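Local structure of putative uncharacterized protein (Ustilago maydis, 4GNX) at residues E304-Y308 with A374-H378; L359-D365 with R418-A424. The protein is probably the large subunit of the heterotrimeric replication protein A, binding single-stranded DNA through OB-fold domains, one of which carries a zinc ion. All blocks are in the same frame, centred on the assembly; numbering follows the deposited sequence.

Contact 1 of 2, residues E304-Y308 with A374-H378; sequences ENLYY and AGELH. With nucleotides of chain G.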
loop_
_atom_site.group_PDB
_atom_site.type_symbol
_atom_site.label_atom_id
_atom_site.label_comp_id
_atom_site.label_asym_id
_atom_site.label_seq_id
_atom_site.Cartn_x
_atom_site.Cartn_y
_atom_site.Cartn_z
ATOM N N GLU C 304 -14.028 -11.134 -27.927
ATOM C CA GLU C 304 -13.993 -10.672 -29.304
ATOM C C GLU C 304 -12.848 -9.689 -29.519
ATOM O O GLU C 304 -12.647 -8.758 -28.722
ATOM C CB GLU C 304 -15.332 -10.058 -29.728
ATOM C CG GLU C 304 -15.919 -9.034 -28.763
ATOM C CD GLU C 304 -16.571 -7.857 -29.475
ATOM O OE1 GLU C 304 -16.402 -7.732 -30.712
ATOM O OE2 GLU C 304 -17.243 -7.045 -28.799
ATOM N N ASN C 305 -12.093 -9.947 -30.590
ATOM C CA ASN C 305 -10.952 -9.142 -31.001
ATOM C C ASN C 305 -9.810 -9.068 -29.977
ATOM O O ASN C 305 -9.174 -8.034 -29.806
ATOM C CB ASN C 305 -11.423 -7.752 -31.416
ATOM C CG ASN C 305 -10.468 -7.084 -32.379
ATOM O OD1 ASN C 305 -9.933 -6.013 -32.083
ATOM N ND2 ASN C 305 -10.229 -7.721 -33.540
ATOM N N LEU C 306 -9.552 -10.181 -29.303
ATOM C CA LEU C 306 -8.465 -10.279 -28.327
ATOM C C LEU C 306 -7.124 -10.141 -29.028
ATOM O O LEU C 306 -6.181 -9.565 -28.496
ATOM C CB LEU C 306 -8.519 -11.642 -27.641
ATOM C CG LEU C 306 -8.286 -11.782 -26.138
ATOM C CD1 LEU C 306 -8.226 -13.257 -25.804
ATOM C CD2 LEU C 306 -7.050 -11.061 -25.599
ATOM N N TYR C 307 -7.040 -10.706 -30.223
ATOM C CA TYR C 307 -5.815 -10.664 -30.986
ATOM C C TYR C 307 -6.068 -10.405 -32.464
ATOM O O TYR C 307 -7.155 -10.650 -32.979
ATOM C CB TYR C 307 -5.006 -11.943 -30.786
ATOM C CG TYR C 307 -5.772 -13.209 -31.052
ATOM C CD1 TYR C 307 -6.047 -13.623 -32.362
ATOM C CD2 TYR C 307 -6.212 -14.005 -30.001
ATOM C CE1 TYR C 307 -6.742 -14.794 -32.616
ATOM C CE2 TYR C 307 -6.901 -15.184 -30.244
ATOM C CZ TYR C 307 -7.164 -15.566 -31.552
ATOM O OH TYR C 307 -7.847 -16.725 -31.804
ATOM N N TYR C 308 -5.050 -9.866 -33.117
ATOM C CA TYR C 308 -5.108 -9.562 -34.526
ATOM C C TYR C 308 -4.035 -10.370 -35.218
ATOM O O TYR C 308 -3.094 -10.843 -34.569
ATOM C CB TYR C 308 -4.941 -8.055 -34.791
ATOM C CG TYR C 308 -3.565 -7.495 -34.526
ATOM C CD1 TYR C 308 -2.689 -7.188 -35.580
ATOM C CD2 TYR C 308 -3.134 -7.263 -33.219
ATOM C CE1 TYR C 308 -1.421 -6.682 -35.330
ATOM C CE2 TYR C 308 -1.871 -6.755 -32.959
ATOM C CZ TYR C 308 -1.023 -6.471 -34.011
ATOM O OH TYR C 308 0.210 -5.975 -33.707
ATOM N N ALA C 374 -0.323 -15.304 -28.030
ATOM C CA ALA C 374 -1.548 -15.188 -28.835
ATOM C C ALA C 374 -1.701 -16.327 -29.855
ATOM O O ALA C 374 -2.825 -16.721 -30.197
ATOM C CB ALA C 374 -1.632 -13.829 -29.516
ATOM N N GLY C 375 -0.564 -16.854 -30.312
ATOM C CA GLY C 375 -0.536 -18.017 -31.191
ATOM C C GLY C 375 -1.089 -19.244 -30.495
ATOM O O GLY C 375 -1.918 -19.968 -31.062
ATOM N N GLU C 376 -0.641 -19.461 -29.256
ATOM C CA GLU C 376 -1.064 -20.614 -28.453
ATOM C C GLU C 376 -2.568 -20.556 -28.146
ATOM O O GLU C 376 -3.271 -21.577 -28.128
ATOM C CB GLU C 376 -0.272 -20.666 -27.145
ATOM C CG GLU C 376 1.220 -20.970 -27.261
ATOM C CD GLU C 376 1.971 -20.816 -25.931
ATOM O OE1 GLU C 376 2.076 -19.675 -25.418
ATOM O OE2 GLU C 376 2.479 -21.836 -25.397
ATOM N N LEU C 377 -3.050 -19.348 -27.900
ATOM C CA LEU C 377 -4.451 -19.134 -27.623
ATOM C C LEU C 377 -5.302 -19.487 -28.831
ATOM O O LEU C 377 -6.318 -20.180 -28.711
ATOM C CB LEU C 377 -4.679 -17.676 -27.254
ATOM C CG LEU C 377 -5.625 -17.394 -26.097
ATOM C CD1 LEU C 377 -6.468 -16.203 -26.485
ATOM C CD2 LEU C 377 -6.503 -18.583 -25.737
ATOM N N HIS C 378 -4.859 -18.997 -29.993
ATOM C CA HIS C 378 -5.521 -19.189 -31.281
ATOM C C HIS C 378 -5.739 -20.642 -31.579
ATOM O O HIS C 378 -6.841 -21.058 -31.905
ATOM C CB HIS C 378 -4.683 -18.532 -32.370
ATOM C CG HIS C 378 -5.278 -18.644 -33.742
ATOM N ND1 HIS C 378 -4.776 -19.469 -34.677
ATOM C CD2 HIS C 378 -6.385 -18.018 -34.316
ATOM C CE1 HIS C 378 -5.521 -19.380 -35.798
ATOM N NE2 HIS C 378 -6.501 -18.487 -35.579
ATOM P P DT G 13 3.800 -1.313 -35.734
ATOM O OP1 DT G 13 3.672 -2.648 -36.359
ATOM O OP2 DT G 13 4.215 -0.164 -36.582
ATOM O "O5'" DT G 13 2.427 -0.952 -35.002
ATOM C "C5'" DT G 13 1.143 -1.386 -35.505
ATOM C "C4'" DT G 13 0.504 -2.380 -34.560
ATOM O "O4'" DT G 13 1.359 -2.617 -33.428
ATOM C "C3'" DT G 13 -0.826 -1.948 -33.953
ATOM O "O3'" DT G 13 -1.891 -2.495 -34.721
ATOM C "C2'" DT G 13 -0.866 -2.670 -32.616
ATOM C "C1'" DT G 13 0.573 -3.087 -32.341
ATOM N N1 DT G 13 1.125 -2.508 -31.112
ATOM C C2 DT G 13 1.895 -3.297 -30.286
ATOM O O2 DT G 13 2.127 -4.476 -30.513
ATOM N N3 DT G 13 2.381 -2.655 -29.172
ATOM C C4 DT G 13 2.180 -1.333 -28.816
ATOM O O4 DT G 13 2.680 -0.897 -27.781
ATOM C C5 DT G 13 1.363 -0.564 -29.732
ATOM C C7 DT G 13 1.090 0.876 -29.433
ATOM C C6 DT G 13 0.887 -1.182 -30.820
ATOM P P DT G 19 -18.094 -7.513 -24.693
ATOM O OP1 DT G 19 -16.904 -8.092 -24.022
ATOM O OP2 DT G 19 -17.993 -7.111 -26.118
ATOM O "O5'" DT G 19 -19.238 -8.625 -24.604
ATOM C "C5'" DT G 19 -20.326 -8.551 -23.659
ATOM C "C4'" DT G 19 -19.872 -8.998 -22.288
ATOM O "O4'" DT G 19 -19.294 -7.877 -21.583
ATOM C "C3'" DT G 19 -20.984 -9.489 -21.370
ATOM O "O3'" DT G 19 -20.374 -10.296 -20.359
ATOM C "C2'" DT G 19 -21.501 -8.193 -20.772
ATOM C "C1'" DT G 19 -20.224 -7.367 -20.626
ATOM N N1 DT G 19 -20.360 -5.910 -20.862
ATOM C C2 DT G 19 -19.355 -5.092 -20.394
ATOM O O2 DT G 19 -18.382 -5.510 -19.785
ATOM N N3 DT G 19 -19.533 -3.755 -20.663
ATOM C C4 DT G 19 -20.588 -3.172 -21.339
ATOM O O4 DT G 19 -20.609 -1.955 -21.506
ATOM C C5 DT G 19 -21.606 -4.091 -21.805
ATOM C C7 DT G 19 -22.786 -3.551 -22.548
ATOM C C6 DT G 19 -21.440 -5.396 -21.550
ATOM P P DT G 14 -2.604 -1.611 -35.823
ATOM O OP1 DT G 14 -1.928 -1.929 -37.110
ATOM O OP2 DT G 14 -2.702 -0.203 -35.361
ATOM O "O5'" DT G 14 -4.046 -2.278 -35.732
ATOM C "C5'" DT G 14 -4.178 -3.686 -35.483
ATOM C "C4'" DT G 14 -5.640 -4.044 -35.381
ATOM O "O4'" DT G 14 -6.037 -3.967 -33.996
ATOM C "C3'" DT G 14 -6.569 -3.101 -36.144
ATOM O "O3'" DT G 14 -7.662 -3.777 -36.766
ATOM C "C2'" DT G 14 -7.063 -2.135 -35.084
ATOM C "C1'" DT G 14 -6.975 -2.921 -33.787
ATOM N N1 DT G 14 -6.497 -2.099 -32.660
ATOM C C2 DT G 14 -7.337 -1.918 -31.583
ATOM O O2 DT G 14 -8.444 -2.430 -31.506
ATOM N N3 DT G 14 -6.827 -1.117 -30.588
ATOM C C4 DT G 14 -5.593 -0.492 -30.568
ATOM O O4 DT G 14 -5.270 0.194 -29.604
ATOM C C5 DT G 14 -4.766 -0.719 -31.735
ATOM C C7 DT G 14 -3.415 -0.079 -31.808
ATOM C C6 DT G 14 -5.255 -1.498 -32.709
#

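Contact 2 of 2, residues L359-D365 with R418-A424; sequences LSGFNED and RYTISRA. With nucleotides of chain G.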
loop_
_atom_site.group_PDB
_atom_site.type_symbol
_atom_site.label_atom_id
_atom_site.label_comp_id
_atom_site.label_asym_id
_atom_site.label_seq_id
_atom_site.Cartn_x
_atom_site.Cartn_y
_atom_site.Cartn_z
ATOM N N LEU C 359 -8.541 -1.291 -19.104
ATOM C CA LEU C 359 -7.129 -1.208 -19.489
ATOM C C LEU C 359 -6.862 -1.934 -20.810
ATOM O O LEU C 359 -7.442 -2.980 -21.086
ATOM C CB LEU C 359 -6.239 -1.811 -18.395
ATOM C CG LEU C 359 -6.226 -1.185 -16.993
ATOM C CD1 LEU C 359 -5.360 -1.988 -16.042
ATOM C CD2 LEU C 359 -5.725 0.238 -17.001
ATOM N N SER C 360 -5.981 -1.390 -21.636
ATOM C CA SER C 360 -5.529 -2.149 -22.804
ATOM C C SER C 360 -4.082 -2.569 -22.682
ATOM O O SER C 360 -3.252 -1.839 -22.131
ATOM C CB SER C 360 -5.774 -1.412 -24.119
ATOM O OG SER C 360 -5.361 -0.073 -24.023
ATOM N N GLY C 361 -3.817 -3.770 -23.188
ATOM C CA GLY C 361 -2.513 -4.402 -23.104
ATOM C C GLY C 361 -2.047 -4.961 -24.441
ATOM O O GLY C 361 -2.849 -5.351 -25.299
ATOM N N PHE C 362 -0.731 -5.013 -24.608
ATOM C CA PHE C 362 -0.147 -5.503 -25.829
ATOM C C PHE C 362 0.609 -6.798 -25.602
ATOM O O PHE C 362 0.664 -7.305 -24.483
ATOM C CB PHE C 362 0.725 -4.421 -26.453
ATOM C CG PHE C 362 -0.048 -3.198 -26.850
ATOM C CD1 PHE C 362 -0.030 -2.052 -26.057
ATOM C CD2 PHE C 362 -0.826 -3.199 -28.005
ATOM C CE1 PHE C 362 -0.755 -0.924 -26.420
ATOM C CE2 PHE C 362 -1.554 -2.071 -28.376
ATOM C CZ PHE C 362 -1.519 -0.935 -27.579
ATOM N N ASN C 363 1.202 -7.310 -26.681
ATOM C CA ASN C 363 1.722 -8.676 -26.750
ATOM C C ASN C 363 2.489 -9.185 -25.516
ATOM O O ASN C 363 2.209 -10.274 -25.019
ATOM C CB ASN C 363 2.530 -8.873 -28.039
ATOM C CG ASN C 363 2.733 -10.339 -28.389
ATOM O OD1 ASN C 363 3.864 -10.823 -28.416
ATOM N ND2 ASN C 363 1.641 -11.056 -28.641
ATOM N N GLU C 364 3.433 -8.394 -25.015
ATOM C CA GLU C 364 4.263 -8.828 -23.894
ATOM C C GLU C 364 3.424 -9.008 -22.635
ATOM O O GLU C 364 3.310 -10.117 -22.105
ATOM C CB GLU C 364 5.407 -7.838 -23.629
ATOM C CG GLU C 364 6.375 -7.632 -24.791
ATOM C CD GLU C 364 5.927 -6.556 -25.783
ATOM O OE1 GLU C 364 4.726 -6.153 -25.763
ATOM O OE2 GLU C 364 6.785 -6.117 -26.598
ATOM N N ASP C 365 2.816 -7.917 -22.183
ATOM C CA ASP C 365 2.058 -7.892 -20.925
ATOM C C ASP C 365 0.773 -8.722 -20.950
ATOM O O ASP C 365 0.371 -9.299 -19.933
ATOM C CB ASP C 365 1.770 -6.439 -20.509
ATOM C CG ASP C 365 3.042 -5.695 -20.050
ATOM O OD1 ASP C 365 3.601 -6.038 -18.980
ATOM O OD2 ASP C 365 3.489 -4.766 -20.761
ATOM N N ARG C 418 -7.546 6.858 -23.087
ATOM C CA ARG C 418 -7.242 5.444 -22.950
ATOM C C ARG C 418 -6.163 5.143 -21.908
ATOM O O ARG C 418 -5.268 5.947 -21.650
ATOM C CB ARG C 418 -6.984 4.771 -24.301
ATOM C CG ARG C 418 -8.186 4.881 -25.237
ATOM C CD ARG C 418 -8.480 3.618 -26.033
ATOM N NE ARG C 418 -7.448 3.303 -27.019
ATOM C CZ ARG C 418 -6.634 2.251 -26.943
ATOM N NH1 ARG C 418 -6.734 1.381 -25.944
ATOM N NH2 ARG C 418 -5.718 2.061 -27.876
ATOM N N TYR C 419 -6.304 3.988 -21.274
ATOM C CA TYR C 419 -5.380 3.556 -20.253
ATOM C C TYR C 419 -4.594 2.349 -20.765
ATOM O O TYR C 419 -5.160 1.293 -21.082
ATOM C CB TYR C 419 -6.139 3.229 -18.964
ATOM C CG TYR C 419 -6.972 4.383 -18.423
ATOM C CD1 TYR C 419 -8.368 4.359 -18.464
ATOM C CD2 TYR C 419 -6.356 5.504 -17.865
ATOM C CE1 TYR C 419 -9.120 5.422 -17.968
ATOM C CE2 TYR C 419 -7.095 6.569 -17.369
ATOM C CZ TYR C 419 -8.472 6.529 -17.419
ATOM O OH TYR C 419 -9.173 7.612 -16.919
ATOM N N THR C 420 -3.281 2.520 -20.864
ATOM C CA THR C 420 -2.431 1.487 -21.411
ATOM C C THR C 420 -1.581 0.878 -20.309
ATOM O O THR C 420 -1.100 1.569 -19.419
ATOM C CB THR C 420 -1.521 2.047 -22.512
ATOM O OG1 THR C 420 -2.269 2.957 -23.319
ATOM C CG2 THR C 420 -0.979 0.924 -23.390
ATOM N N ILE C 421 -1.424 -0.435 -20.373
ATOM C CA ILE C 421 -0.536 -1.134 -19.483
ATOM C C ILE C 421 0.855 -1.105 -20.104
ATOM O O ILE C 421 1.032 -1.493 -21.251
ATOM C CB ILE C 421 -1.029 -2.574 -19.237
ATOM C CG1 ILE C 421 -2.382 -2.529 -18.502
ATOM C CG2 ILE C 421 -0.015 -3.349 -18.415
ATOM C CD1 ILE C 421 -3.260 -3.761 -18.620
ATOM N N SER C 422 1.825 -0.603 -19.353
ATOM C CA SER C 422 3.216 -0.668 -19.761
ATOM C C SER C 422 3.943 -1.833 -19.067
ATOM O O SER C 422 4.753 -2.537 -19.682
ATOM C CB SER C 422 3.912 0.675 -19.531
ATOM O OG SER C 422 3.757 1.116 -18.202
ATOM N N ARG C 423 3.659 -2.037 -17.784
ATOM C CA ARG C 423 4.061 -3.274 -17.112
ATOM C C ARG C 423 2.964 -3.749 -16.196
ATOM O O ARG C 423 2.274 -2.950 -15.590
ATOM C CB ARG C 423 5.357 -3.103 -16.316
ATOM C CG ARG C 423 6.260 -4.330 -16.376
ATOM C CD ARG C 423 7.392 -4.300 -15.353
ATOM N NE ARG C 423 7.071 -5.020 -14.109
ATOM C CZ ARG C 423 7.978 -5.479 -13.242
ATOM N NH1 ARG C 423 9.278 -5.298 -13.479
ATOM N NH2 ARG C 423 7.594 -6.125 -12.141
ATOM N N ALA C 424 2.786 -5.057 -16.125
ATOM C CA ALA C 424 1.945 -5.662 -15.098
ATOM C C ALA C 424 2.760 -6.690 -14.316
ATOM O O ALA C 424 3.313 -7.618 -14.882
ATOM C CB ALA C 424 0.719 -6.302 -15.715
ATOM P P DT G 13 3.800 -1.313 -35.734
ATOM O OP1 DT G 13 3.672 -2.648 -36.359
ATOM O OP2 DT G 13 4.215 -0.164 -36.582
ATOM O "O5'" DT G 13 2.427 -0.952 -35.002
ATOM C "C5'" DT G 13 1.143 -1.386 -35.505
ATOM C "C4'" DT G 13 0.504 -2.380 -34.560
ATOM O "O4'" DT G 13 1.359 -2.617 -33.428
ATOM C "C3'" DT G 13 -0.826 -1.948 -33.953
ATOM O "O3'" DT G 13 -1.891 -2.495 -34.721
ATOM C "C2'" DT G 13 -0.866 -2.670 -32.616
ATOM C "C1'" DT G 13 0.573 -3.087 -32.341
ATOM N N1 DT G 13 1.125 -2.508 -31.112
ATOM C C2 DT G 13 1.895 -3.297 -30.286
ATOM O O2 DT G 13 2.127 -4.476 -30.513
ATOM N N3 DT G 13 2.381 -2.655 -29.172
ATOM C C4 DT G 13 2.180 -1.333 -28.816
ATOM O O4 DT G 13 2.680 -0.897 -27.781
ATOM C C5 DT G 13 1.363 -0.564 -29.732
ATOM C C7 DT G 13 1.090 0.876 -29.433
ATOM C C6 DT G 13 0.887 -1.182 -30.820
ATOM P P DT G 17 -16.937 3.524 -29.030
ATOM O OP1 DT G 17 -17.375 4.596 -29.961
ATOM O OP2 DT G 17 -16.256 3.889 -27.762
ATOM O "O5'" DT G 17 -18.225 2.654 -28.676
ATOM C "C5'" DT G 17 -18.307 1.258 -29.021
ATOM C "C4'" DT G 17 -17.766 0.404 -27.897
ATOM O "O4'" DT G 17 -16.325 0.522 -27.835
ATOM C "C3'" DT G 17 -18.276 0.744 -26.491
ATOM O "O3'" DT G 17 -18.517 -0.485 -25.795
ATOM C "C2'" DT G 17 -17.092 1.444 -25.847
ATOM C "C1'" DT G 17 -15.942 0.686 -26.481
ATOM N N1 DT G 17 -14.610 1.333 -26.454
ATOM C C2 DT G 17 -13.602 0.750 -27.191
ATOM O O2 DT G 17 -13.765 -0.250 -27.871
ATOM N N3 DT G 17 -12.391 1.394 -27.114
ATOM C C4 DT G 17 -12.092 2.526 -26.379
ATOM O O4 DT G 17 -10.957 2.992 -26.409
ATOM C C5 DT G 17 -13.192 3.076 -25.618
ATOM C C7 DT G 17 -12.958 4.298 -24.788
ATOM C C6 DT G 17 -14.379 2.457 -25.688
ATOM P P DT G 14 -2.604 -1.611 -35.823
ATOM O OP1 DT G 14 -1.928 -1.929 -37.110
ATOM O OP2 DT G 14 -2.702 -0.203 -35.361
ATOM O "O5'" DT G 14 -4.046 -2.278 -35.732
ATOM C "C5'" DT G 14 -4.178 -3.686 -35.483
ATOM C "C4'" DT G 14 -5.640 -4.044 -35.381
ATOM O "O4'" DT G 14 -6.037 -3.967 -33.996
ATOM C "C3'" DT G 14 -6.569 -3.101 -36.144
ATOM O "O3'" DT G 14 -7.662 -3.777 -36.766
ATOM C "C2'" DT G 14 -7.063 -2.135 -35.084
ATOM C "C1'" DT G 14 -6.975 -2.921 -33.787
ATOM N N1 DT G 14 -6.497 -2.099 -32.660
ATOM C C2 DT G 14 -7.337 -1.918 -31.583
ATOM O O2 DT G 14 -8.444 -2.430 -31.506
ATOM N N3 DT G 14 -6.827 -1.117 -30.588
ATOM C C4 DT G 14 -5.593 -0.492 -30.568
ATOM O O4 DT G 14 -5.270 0.194 -29.604
ATOM C C5 DT G 14 -4.766 -0.719 -31.735
ATOM C C7 DT G 14 -3.415 -0.079 -31.808
ATOM C C6 DT G 14 -5.255 -1.498 -32.709
#

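Contact 1 of 2, residues E304-Y308 with A374-H378
Helix 374-381 packs here against the wall of the C-terminal OB-fold barrel, where strand 290-310 runs up to the zinc site formed by C311, C316, C330 and C333. Y307 is the central side chain. Its CB lies 4.1 Å from A374 CB, A374 O sits over one face of its ring, and L377 CD1 reaches the ring edge, 3.9 Å from Y307 CE2. L306 continues the apolar patch, with its CD1 3.5 Å from L377 CD1, and L392 and F388 of helix 385-395 cover these two leucines. At the far end Y307 OH comes within 3.2 Å of H378 CD2, while the imidazole stacks on Y342. A374 O also accepts the helical bond from H378 N (3.1 Å). Y308 points the other way, to the DNA: C5' of DT14 of chain G lies over one face of the Y308 ring, 3.8 Å from Y308 CD1. Mostly apolar and aromatic, the interface holds helix to barrel by side-chain packing, while alternation along the strand turns the next tyrosine to the nucleic acid.

Contact 2 of 2, residues L359-D365 with R418-A424
L359 starts the segment with its side chain against strand 414-426: L359 CD2 is 3.6 Å from Y419 CB, and L359 CB is 3.6 Å from I421 CD1. S360 then makes the single parallel bridge, to T420. S360 N donates to Y419 O (2.9 Å) and S360 O accepts from I421 N (2.9 Å), so one residue bonds to both neighbours of its partner, the parallel pattern. S360 OG adds a bond to Y419 O (3.2 Å) and receives a weak one from R418 NH1 (2.8 Å). The guanidinium of R418, in a salt bridge with D409, also brings NH2 to 2.6 Å from O4 of DT14 of chain G. F362, at the N-cap position of helix 363-370, sets CE1 3.6 Å from T420 CG2 at its ring edge. Over one ring face lies the base of DT13 of chain G, whose N3 is 3.4 Å from F362 CG, so this aromatic platform belongs to the DNA-binding surface. In the first turn of the helix, D365 OD1 accepts a bond from A424 N (3.1 Å), just past the classic beta bulge that S422 and R423 form opposite N403. The strand axes approach to 4.7 Å and cross at -40°, a short, splayed junction. Strands 355-362 and 414-426 are the outermost of the five-stranded antiparallel sheet, and their parallel pairing closes it into an OB barrel, with strands 341-352 and 398-411 flanking the seam and helix 363-370 kept beside strand 414-426 by D365 and by Q368, which bonds to A424 O.

Overall arrangement
Both contacts belong to the C-terminal OB domain, with centres 15 Å apart and nearest atoms about 4 Å apart without touching. Their segments alternate along the chain: strand 290-310 of contact 1 comes first, the seam strand and helix 363-370 of contact 2 next, then helix 374-381, and strand 414-426 last. The bound DNA links them. DT13 of chain G has its sugar beside contact 1, Y308 OH being 3.2 Å from C1', and its base over F362 of contact 2; DT14 likewise runs from the Y308 ring to R418. The packing of contact 1 thus points away from the DNA, whereas Y308, with F362 and R418 at the barrel seam, meets the bound nucleotides.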